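Local coordinates for protein teicoplanin pseudoaglycone deacetylases Orf2 (Actinoplanes teichomyceticus, PDB 2X9L) that probably removes the acetyl group from the amino sugar of a teicoplanin pseudoaglycone, as a zinc-dependent hydrolase of the PIG-L family, at residues 20-25 and 187-192; 13-18 and 153-158. All coordinates share one frame; numbering follows the deposited sequence.

Contact 1: 20-25 and 187-192; sequences AVLSFG and DLPYAV. With BOG (octyl beta-D-glucopyranoside), chain C.
Ser-23 and Leu-188 both carry their first side-chain atom anti to their own carbonyl carbon (chi1 -54° and -59°). This turns OG of Ser-23 out from the helix to the backbone of Leu-188, and brings CD1 of Leu-188 against the helix backbone at Leu-22. The amide N of Leu-188 donates to OG of Ser-23 at 2.9 Å, and the N-H points almost straight at the oxygen (174°). The same hydroxyl bonds to the backbone O of Asp-19, one turn earlier. Water 1 lies 3.2 Å from OG of Ser-23 and donates to O of Leu-188 at 2.6 Å. Direct bond and water together tie both polar backbone atoms of Leu-188 to one serine.

Apolar groups close the contact beside these bonds. CD1 of Leu-188 reaches O of Leu-22 at 3.5 Å. In return, CB of Leu-22 sits 3.5 Å from O of Leu-188. CD1 of Leu-22 meets the ring of Pro-189 at its CD, 4.3 Å away. The peptide before Pro-189 is cis and turns the chain sharply here. Lys-222 of helix 216-227 also bonds O of Leu-22, and His-250 and Leu-247 of helix 243-254 pack on Leu-188.

Two polar side chains of 187-192 reach toward the zinc site. Asp-187 bonds the zinc ligand His-164 through OD2. OH of Tyr-190 accepts a bond from O2 of the octyl glucoside at 3.2 Å. The loop after strand 182-185 is thus docked on helix 19-33 and supplies a second-shell carboxylate and a ligand-binding tyrosine to the zinc pocket of this PIG-L fold.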
ATOM      1  N   ALA A  20       2.179  -2.930  -1.403  1.00 10.38           N
ATOM      2  CA  ALA A  20       3.434  -2.541  -2.041  1.00 12.81           C
ATOM      3  C   ALA A  20       3.920  -3.612  -3.022  1.00 11.95           C
ATOM      4  O   ALA A  20       4.433  -3.291  -4.095  1.00 10.95           O
ATOM      5  CB  ALA A  20       4.499  -2.269  -1.000  1.00 11.17           C
ATOM      6  N   VAL A  21       3.768  -4.877  -2.652  1.00 10.20           N
ATOM      7  CA  VAL A  21       4.168  -5.970  -3.547  1.00  9.80           C
ATOM      8  C   VAL A  21       3.277  -6.023  -4.792  1.00 12.12           C
ATOM      9  O   VAL A  21       3.766  -6.145  -5.917  1.00 11.01           O
ATOM     10  CB  VAL A  21       4.178  -7.336  -2.820  1.00 11.87           C
ATOM     11  CG1 VAL A  21       4.448  -8.469  -3.803  1.00 12.40           C
ATOM     12  CG2 VAL A  21       5.261  -7.331  -1.733  1.00 11.74           C
ATOM     13  N   LEU A  22       1.969  -5.903  -4.590  1.00 10.76           N
ATOM     14  CA  LEU A  22       1.018  -5.932  -5.701  1.00 10.36           C
ATOM     15  C   LEU A  22       1.229  -4.803  -6.674  1.00 11.59           C
ATOM     16  O   LEU A  22       1.106  -4.987  -7.892  1.00 11.37           O
ATOM     17  CB  LEU A  22      -0.407  -5.814  -5.177  1.00 10.89           C
ATOM     18  CG  LEU A  22      -1.034  -7.061  -4.577  1.00 12.99           C
ATOM     19  CD1 LEU A  22      -2.196  -6.621  -3.716  1.00 14.27           C
ATOM     20  CD2 LEU A  22      -1.494  -7.965  -5.708  1.00 16.37           C
ATOM     21  N   SER A  23       1.518  -3.624  -6.134  1.00 10.32           N
ATOM     22  CA  SER A  23       1.595  -2.420  -6.946  1.00 10.25           C
ATOM     23  C   SER A  23       2.998  -2.078  -7.440  1.00 10.87           C
ATOM     24  O   SER A  23       3.142  -1.492  -8.507  1.00 13.09           O
ATOM     25  CB  SER A  23       1.003  -1.216  -6.187  1.00 10.10           C
ATOM     26  OG  SER A  23      -0.311  -1.492  -5.739  1.00  9.75           O
ATOM     27  N   PHE A  24       4.024  -2.469  -6.685  1.00 10.19           N
ATOM     28  CA  PHE A  24       5.373  -1.953  -6.909  1.00 12.53           C
ATOM     29  C   PHE A  24       6.414  -3.047  -6.686  1.00 11.94           C
ATOM     30  O   PHE A  24       7.599  -2.768  -6.565  1.00 12.47           O
ATOM     31  CB  PHE A  24       5.629  -0.764  -5.959  1.00 10.36           C
ATOM     32  CG  PHE A  24       6.872   0.045  -6.279  1.00 15.96           C
ATOM     33  CD1 PHE A  24       7.064   0.580  -7.537  1.00 18.50           C
ATOM     34  CD2 PHE A  24       7.822   0.302  -5.299  1.00 18.34           C
ATOM     35  CE1 PHE A  24       8.199   1.331  -7.831  1.00 18.64           C
ATOM     36  CE2 PHE A  24       8.962   1.058  -5.588  1.00 18.56           C
ATOM     37  CZ  PHE A  24       9.144   1.570  -6.845  1.00 18.61           C
ATOM     38  N   GLY A  25       5.958  -4.294  -6.633  1.00 11.45           N
ATOM     39  CA  GLY A  25       6.847  -5.407  -6.342  1.00 13.58           C
ATOM     40  C   GLY A  25       7.996  -5.536  -7.327  1.00 14.36           C
ATOM     41  O   GLY A  25       9.111  -5.896  -6.947  1.00 13.83           O
ATOM     42  N   ASP A 187      -2.239   2.008  -7.681  1.00 10.62           N
ATOM     43  CA  ASP A 187      -2.731   0.917  -6.827  1.00 11.83           C
ATOM     44  C   ASP A 187      -3.216  -0.254  -7.657  1.00 14.14           C
ATOM     45  O   ASP A 187      -4.116  -0.101  -8.474  1.00 14.95           O
ATOM     46  CB  ASP A 187      -3.886   1.375  -5.922  1.00 12.43           C
ATOM     47  CG  ASP A 187      -3.563   2.633  -5.157  1.00 12.59           C
ATOM     48  OD1 ASP A 187      -3.316   3.664  -5.820  1.00 13.50           O
ATOM     49  OD2 ASP A 187      -3.567   2.592  -3.896  1.00 13.68           O
ATOM     50  N   LEU A 188      -2.641  -1.434  -7.430  1.00 12.22           N
ATOM     51  CA  LEU A 188      -3.133  -2.647  -8.101  1.00 14.42           C
ATOM     52  C   LEU A 188      -3.676  -3.642  -7.080  1.00 16.19           C
ATOM     53  O   LEU A 188      -3.148  -3.737  -5.973  1.00 14.26           O
ATOM     54  CB  LEU A 188      -2.007  -3.289  -8.913  1.00 13.55           C
ATOM     55  CG  LEU A 188      -1.375  -2.415  -9.999  1.00 12.90           C
ATOM     56  CD1 LEU A 188      -0.112  -3.057 -10.561  1.00 13.33           C
ATOM     57  CD2 LEU A 188      -2.372  -2.164 -11.119  1.00 17.25           C
ATOM     58  N   PRO A 189      -4.723  -4.398  -7.447  1.00 15.31           N
ATOM     59  CA  PRO A 189      -5.387  -4.408  -8.760  1.00 16.06           C
ATOM     60  C   PRO A 189      -6.487  -3.356  -8.913  1.00 16.16           C
ATOM     61  O   PRO A 189      -7.207  -3.385  -9.914  1.00 18.85           O
ATOM     62  CB  PRO A 189      -6.015  -5.794  -8.800  1.00 17.57           C
ATOM     63  CG  PRO A 189      -6.384  -6.039  -7.378  1.00 20.32           C
ATOM     64  CD  PRO A 189      -5.221  -5.490  -6.587  1.00 16.70           C
ATOM     65  N   TYR A 190      -6.604  -2.430  -7.968  1.00 13.73           N
ATOM     66  CA  TYR A 190      -7.708  -1.461  -7.996  1.00 16.85           C
ATOM     67  C   TYR A 190      -7.796  -0.704  -9.316  1.00 16.13           C
ATOM     68  O   TYR A 190      -8.889  -0.438  -9.815  1.00 18.78           O
ATOM     69  CB  TYR A 190      -7.571  -0.448  -6.864  1.00 17.99           C
ATOM     70  CG  TYR A 190      -7.616  -1.054  -5.488  1.00 20.81           C
ATOM     71  CD1 TYR A 190      -6.480  -1.624  -4.917  1.00 19.67           C
ATOM     72  CD2 TYR A 190      -8.787  -1.031  -4.742  1.00 28.88           C
ATOM     73  CE1 TYR A 190      -6.519  -2.176  -3.648  1.00 23.47           C
ATOM     74  CE2 TYR A 190      -8.837  -1.577  -3.465  1.00 26.72           C
ATOM     75  CZ  TYR A 190      -7.699  -2.145  -2.927  1.00 28.15           C
ATOM     76  OH  TYR A 190      -7.741  -2.689  -1.659  1.00 30.65           O
ATOM     77  N   ALA A 191      -6.647  -0.343  -9.871  1.00 16.98           N
ATOM     78  CA  ALA A 191      -6.627   0.553 -11.019  1.00 16.05           C
ATOM     79  C   ALA A 191      -7.186  -0.129 -12.249  1.00 19.31           C
ATOM     80  O   ALA A 191      -7.456   0.518 -13.258  1.00 19.96           O
ATOM     81  CB  ALA A 191      -5.230   1.058 -11.283  1.00 14.92           C
ATOM     82  N   VAL A 192      -7.348  -1.443 -12.173  1.00 16.04           N
ATOM     83  CA  VAL A 192      -7.955  -2.171 -13.276  1.00 19.48           C
ATOM     84  C   VAL A 192      -9.442  -1.833 -13.361  1.00 21.37           C
ATOM     85  O   VAL A 192     -10.046  -1.914 -14.439  1.00 20.57           O
ATOM     86  CB  VAL A 192      -7.733  -3.691 -13.118  1.00 21.47           C
ATOM     87  CG1 VAL A 192      -8.549  -4.476 -14.148  1.00 23.73           C
ATOM     88  CG2 VAL A 192      -6.245  -4.008 -13.234  1.00 21.71           C
TER
HETATM   89  C1  BOG C4001      -9.551  -4.482   1.426  1.00 16.36           C
HETATM   90  O1  BOG C4001     -10.195  -3.849   0.361  1.00 23.24           O
HETATM   91  C2  BOG C4001      -8.087  -4.901   1.238  1.00 18.79           C
HETATM   92  O2  BOG C4001      -7.722  -5.457   0.016  1.00 19.39           O
HETATM   93  C3  BOG C4001      -7.336  -5.387   2.487  1.00 15.40           C
HETATM   94  O3  BOG C4001      -5.979  -5.560   2.404  1.00 16.81           O
HETATM   95  C4  BOG C4001      -7.913  -5.017   3.866  1.00 14.60           C
HETATM   96  O4  BOG C4001      -7.378  -5.678   4.965  1.00 15.23           O
HETATM   97  C5  BOG C4001      -9.389  -4.580   3.931  1.00 15.19           C
HETATM   98  O5  BOG C4001     -10.032  -4.140   2.724  1.00 19.84           O
HETATM   99  C6  BOG C4001      -9.878  -3.922   5.190  1.00 14.53           C
HETATM  100  O6  BOG C4001      -9.402  -2.629   5.271  1.00 14.82           O
HETATM  101  C1' BOG C4001     -11.574  -3.685   0.422  1.00 25.81           C
HETATM  102  C2' BOG C4001     -12.212  -3.005  -0.766  1.00 34.79           C
HETATM  103  C3' BOG C4001     -12.715  -1.597  -0.596  1.00 36.79           C
HETATM  104  C4' BOG C4001     -14.009  -1.397   0.165  1.00 43.80           C
HETATM  105  C5' BOG C4001     -14.372   0.003   0.627  1.00 38.64           C
HETATM  106  C6' BOG C4001     -14.822   0.180   2.056  1.00 37.52           C
HETATM  107  C7' BOG C4001     -13.777   0.497   3.093  1.00 31.93           C
HETATM  108  C8' BOG C4001     -12.965  -0.624   3.670  1.00 28.96           C
HETATM  109  O   HOH W   1      -2.812  -2.142  -3.897  1.00 16.47           O

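Contact 2: 13-18 and 153-158; sequences ISPHLD and VTCAAI. With ZN (zinc ion), chain B; BOG (octyl beta-D-glucopyranoside), chain C.
O of Ile-13 takes the hydroxyl of Thr-154, with OG1 donating at 2.7 Å. The donor stands 21° off the carbonyl plane. OG1 is anti to the backbone N of Thr-154 (chi1 -169°), which directs it across to the neighbouring strand. There it also touches CB of Ile-13. The next link is between backbones: N of Ile-13 donates to O of Val-153 at 2.9 Å. These bonds join two parallel strands at the middle of the sheet. Tyr-41 and Leu-184, on the strands beyond, cover Ile-13 and Thr-154. A valine in place of Thr-154 would probably leave O of Ile-13 without its hydroxyl donor in this buried spot and slacken the join between the strands.

Further along both segments, SG of Cys-155 packs on CG of Pro-15 at 3.4 Å. The proline also touches the ring of His-16, its CB lying off-centre under one face. The opposite face carries the sugar, with C4 of the octyl glucoside 4.0 Å above the ring centre. The ring is further fixed at both nitrogens. ND1 binds zinc at 2.2 Å, and NE2 is bonded to Asp-163. Ser-14 steadies the backbone behind it, its OG donating to O of His-16 at 2.7 Å.

Asp-19 and His-164 bind the same zinc ion. Water 2 lies 2.4 Å from the metal, donates to OD1 of Asp-18, and is hydrogen-bonded to O2 and O3 of the octyl glucoside. Zinc would be expected to polarise this water, consistent with the metal-dependent hydrolysis of an amide.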
ATOM      1  N   ILE A  13       5.983   2.815   1.494  1.00  9.91           N
ATOM      2  CA  ILE A  13       4.983   2.903   2.553  1.00  9.72           C
ATOM      3  C   ILE A  13       3.662   2.305   2.062  1.00 10.31           C
ATOM      4  O   ILE A  13       2.951   2.898   1.242  1.00 10.64           O
ATOM      5  CB  ILE A  13       4.807   4.352   3.029  1.00 11.31           C
ATOM      6  CG1 ILE A  13       6.151   4.926   3.500  1.00 10.46           C
ATOM      7  CG2 ILE A  13       3.776   4.429   4.186  1.00 11.52           C
ATOM      8  CD1 ILE A  13       6.035   6.327   4.040  1.00 10.69           C
ATOM      9  N   SER A  14       3.366   1.106   2.554  1.00 10.52           N
ATOM     10  CA  SER A  14       2.239   0.318   2.092  1.00 11.04           C
ATOM     11  C   SER A  14       1.076   0.483   3.074  1.00 11.28           C
ATOM     12  O   SER A  14       1.272   0.408   4.277  1.00 10.83           O
ATOM     13  CB  SER A  14       2.667  -1.157   2.023  1.00 10.11           C
ATOM     14  OG  SER A  14       1.655  -1.989   1.475  1.00 12.91           O
ATOM     15  N   PRO A  15      -0.139   0.733   2.564  1.00 10.01           N
ATOM     16  CA  PRO A  15      -1.288   0.803   3.472  1.00 11.34           C
ATOM     17  C   PRO A  15      -1.516  -0.530   4.180  1.00 12.61           C
ATOM     18  O   PRO A  15      -1.566  -0.569   5.411  1.00 11.05           O
ATOM     19  CB  PRO A  15      -2.469   1.104   2.542  1.00 11.17           C
ATOM     20  CG  PRO A  15      -1.845   1.673   1.305  1.00 14.48           C
ATOM     21  CD  PRO A  15      -0.507   1.013   1.166  1.00 11.82           C
ATOM     22  N   HIS A  16      -1.654  -1.603   3.405  1.00 10.67           N
ATOM     23  CA  HIS A  16      -1.951  -2.917   3.965  1.00  9.42           C
ATOM     24  C   HIS A  16      -0.870  -3.908   3.637  1.00 11.52           C
ATOM     25  O   HIS A  16      -0.004  -3.642   2.806  1.00 10.08           O
ATOM     26  CB  HIS A  16      -3.272  -3.471   3.414  1.00 14.67           C
ATOM     27  CG  HIS A  16      -4.455  -2.611   3.721  1.00 11.96           C
ATOM     28  ND1 HIS A  16      -5.207  -1.996   2.741  1.00 12.98           N
ATOM     29  CD2 HIS A  16      -5.009  -2.249   4.900  1.00 12.40           C
ATOM     30  CE1 HIS A  16      -6.170  -1.292   3.307  1.00 13.67           C
ATOM     31  NE2 HIS A  16      -6.077  -1.438   4.615  1.00 13.02           N
ATOM     32  N   LEU A  17      -0.959  -5.073   4.271  1.00  9.66           N
ATOM     33  CA  LEU A  17      -0.009  -6.151   4.045  1.00 10.75           C
ATOM     34  C   LEU A  17      -0.317  -6.817   2.705  1.00 12.33           C
ATOM     35  O   LEU A  17      -1.102  -7.755   2.633  1.00 14.44           O
ATOM     36  CB  LEU A  17      -0.080  -7.162   5.188  1.00 12.17           C
ATOM     37  CG  LEU A  17       0.322  -6.537   6.533  1.00 12.13           C
ATOM     38  CD1 LEU A  17      -0.194  -7.365   7.712  1.00 13.62           C
ATOM     39  CD2 LEU A  17       1.837  -6.286   6.649  1.00 12.85           C
ATOM     40  N   ASP A  18       0.275  -6.256   1.660  1.00 12.36           N
ATOM     41  CA  ASP A  18       0.281  -6.770   0.283  1.00 13.92           C
ATOM     42  C   ASP A  18       0.293  -5.664  -0.771  1.00 12.06           C
ATOM     43  O   ASP A  18       0.660  -5.902  -1.922  1.00 11.89           O
ATOM     44  CB  ASP A  18      -0.841  -7.765  -0.025  1.00 15.16           C
ATOM     45  CG  ASP A  18      -2.226  -7.155   0.044  1.00 18.16           C
ATOM     46  OD1 ASP A  18      -2.371  -5.972   0.432  1.00 18.93           O
ATOM     47  OD2 ASP A  18      -3.187  -7.892  -0.279  1.00 22.51           O
ATOM     48  N   VAL A 153       8.179   6.056  -1.654  1.00 11.09           N
ATOM     49  CA  VAL A 153       7.109   5.745  -2.597  1.00 10.80           C
ATOM     50  C   VAL A 153       5.943   5.208  -1.803  1.00 10.63           C
ATOM     51  O   VAL A 153       6.141   4.446  -0.873  1.00  9.91           O
ATOM     52  CB  VAL A 153       7.526   4.727  -3.668  1.00 13.69           C
ATOM     53  CG1 VAL A 153       6.433   4.606  -4.728  1.00 14.43           C
ATOM     54  CG2 VAL A 153       8.827   5.165  -4.332  1.00 13.94           C
ATOM     55  N   THR A 154       4.739   5.655  -2.139  1.00 10.10           N
ATOM     56  CA  THR A 154       3.543   5.158  -1.459  1.00 10.56           C
ATOM     57  C   THR A 154       2.401   5.059  -2.464  1.00 11.05           C
ATOM     58  O   THR A 154       2.634   5.188  -3.660  1.00 10.76           O
ATOM     59  CB  THR A 154       3.172   6.039  -0.246  1.00 10.90           C
ATOM     60  OG1 THR A 154       2.155   5.387   0.539  1.00 11.16           O
ATOM     61  CG2 THR A 154       2.710   7.402  -0.687  1.00 10.67           C
ATOM     62  N   CYS A 155       1.185   4.803  -1.989  1.00 10.10           N
ATOM     63  CA  CYS A 155       0.050   4.558  -2.875  1.00 11.59           C
ATOM     64  C   CYS A 155      -0.643   5.831  -3.358  1.00 10.84           C
ATOM     65  O   CYS A 155      -0.706   6.818  -2.648  1.00 11.55           O
ATOM     66  CB  CYS A 155      -0.984   3.676  -2.177  1.00 10.59           C
ATOM     67  SG  CYS A 155      -1.685   4.418  -0.673  1.00 13.81           S
ATOM     68  N   ALA A 156      -1.164   5.790  -4.582  1.00 10.00           N
ATOM     69  CA  ALA A 156      -1.984   6.881  -5.104  1.00 10.75           C
ATOM     70  C   ALA A 156      -3.394   6.900  -4.503  1.00 12.83           C
ATOM     71  O   ALA A 156      -4.109   7.901  -4.617  1.00 12.44           O
ATOM     72  CB  ALA A 156      -2.076   6.780  -6.647  1.00 12.09           C
ATOM     73  N   ALA A 157      -3.797   5.785  -3.895  1.00  9.62           N
ATOM     74  CA  ALA A 157      -5.140   5.631  -3.346  1.00 11.88           C
ATOM     75  C   ALA A 157      -6.218   5.593  -4.439  1.00 13.52           C
ATOM     76  O   ALA A 157      -7.369   5.972  -4.215  1.00 15.39           O
ATOM     77  CB  ALA A 157      -5.447   6.713  -2.296  1.00 13.78           C
ATOM     78  N   ILE A 158      -5.836   5.140  -5.623  1.00 12.67           N
ATOM     79  CA  ILE A 158      -6.826   4.830  -6.644  1.00 13.32           C
ATOM     80  C   ILE A 158      -7.744   3.758  -6.079  1.00 14.57           C
ATOM     81  O   ILE A 158      -7.281   2.755  -5.528  1.00 17.10           O
ATOM     82  CB  ILE A 158      -6.176   4.337  -7.931  1.00 14.35           C
ATOM     83  CG1 ILE A 158      -5.389   5.472  -8.579  1.00 15.44           C
ATOM     84  CG2 ILE A 158      -7.234   3.788  -8.891  1.00 15.98           C
ATOM     85  CD1 ILE A 158      -4.504   5.019  -9.735  1.00 16.84           C
TER
HETATM   86 ZN    ZN B3001      -4.712  -2.146   0.629  1.00 30.10          ZN
HETATM   87  C1  BOG C4001      -9.551  -4.482   1.426  1.00 16.36           C
HETATM   88  O1  BOG C4001     -10.195  -3.849   0.361  1.00 23.24           O
HETATM   89  C2  BOG C4001      -8.087  -4.901   1.238  1.00 18.79           C
HETATM   90  O2  BOG C4001      -7.722  -5.457   0.016  1.00 19.39           O
HETATM   91  C3  BOG C4001      -7.336  -5.387   2.487  1.00 15.40           C
HETATM   92  O3  BOG C4001      -5.979  -5.560   2.404  1.00 16.81           O
HETATM   93  C4  BOG C4001      -7.913  -5.017   3.866  1.00 14.60           C
HETATM   94  O4  BOG C4001      -7.378  -5.678   4.965  1.00 15.23           O
HETATM   95  C5  BOG C4001      -9.389  -4.580   3.931  1.00 15.19           C
HETATM   96  O5  BOG C4001     -10.032  -4.140   2.724  1.00 19.84           O
HETATM   97  C6  BOG C4001      -9.878  -3.922   5.190  1.00 14.53           C
HETATM   98  O6  BOG C4001      -9.402  -2.629   5.271  1.00 14.82           O
HETATM   99  C1' BOG C4001     -11.574  -3.685   0.422  1.00 25.81           C
HETATM  100  C2' BOG C4001     -12.212  -3.005  -0.766  1.00 34.79           C
HETATM  101  C3' BOG C4001     -12.715  -1.597  -0.596  1.00 36.79           C
HETATM  102  C4' BOG C4001     -14.009  -1.397   0.165  1.00 43.80           C
HETATM  103  C5' BOG C4001     -14.372   0.003   0.627  1.00 38.64           C
HETATM  104  C6' BOG C4001     -14.822   0.180   2.056  1.00 37.52           C
HETATM  105  C7' BOG C4001     -13.777   0.497   3.093  1.00 31.93           C
HETATM  106  C8' BOG C4001     -12.965  -0.624   3.670  1.00 28.96           C
HETATM  107  O   HOH W   2      -4.933  -4.488   0.174  1.00 28.43           O

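In the fold
The two contacts lie about 8 Å apart, centre to centre. Contact 2 lies about 2 Å and contact 1 about 8 Å from the centre of the chain, measured from the centre of each contact. Their segments alternate in sequence: 13-18, 20-25, 153-158, 187-192. Strand 9-14 of contact 2 runs through a short turn into helix 19-33 of contact 1. Strand 151-155 lies between strands 9-14 and 182-185 in the mixed sheet, and the loop of contact 1 follows strand 182-185. The contacts also touch directly: N of Ala-20 probably bonds OG of Ser-14, and OD1 of Asp-187 makes a weak hydrogen bond to N of Ile-158. Both reach the octyl glucoside. Loops at the ends of neighbouring parallel strands thus converge on one zinc pocket.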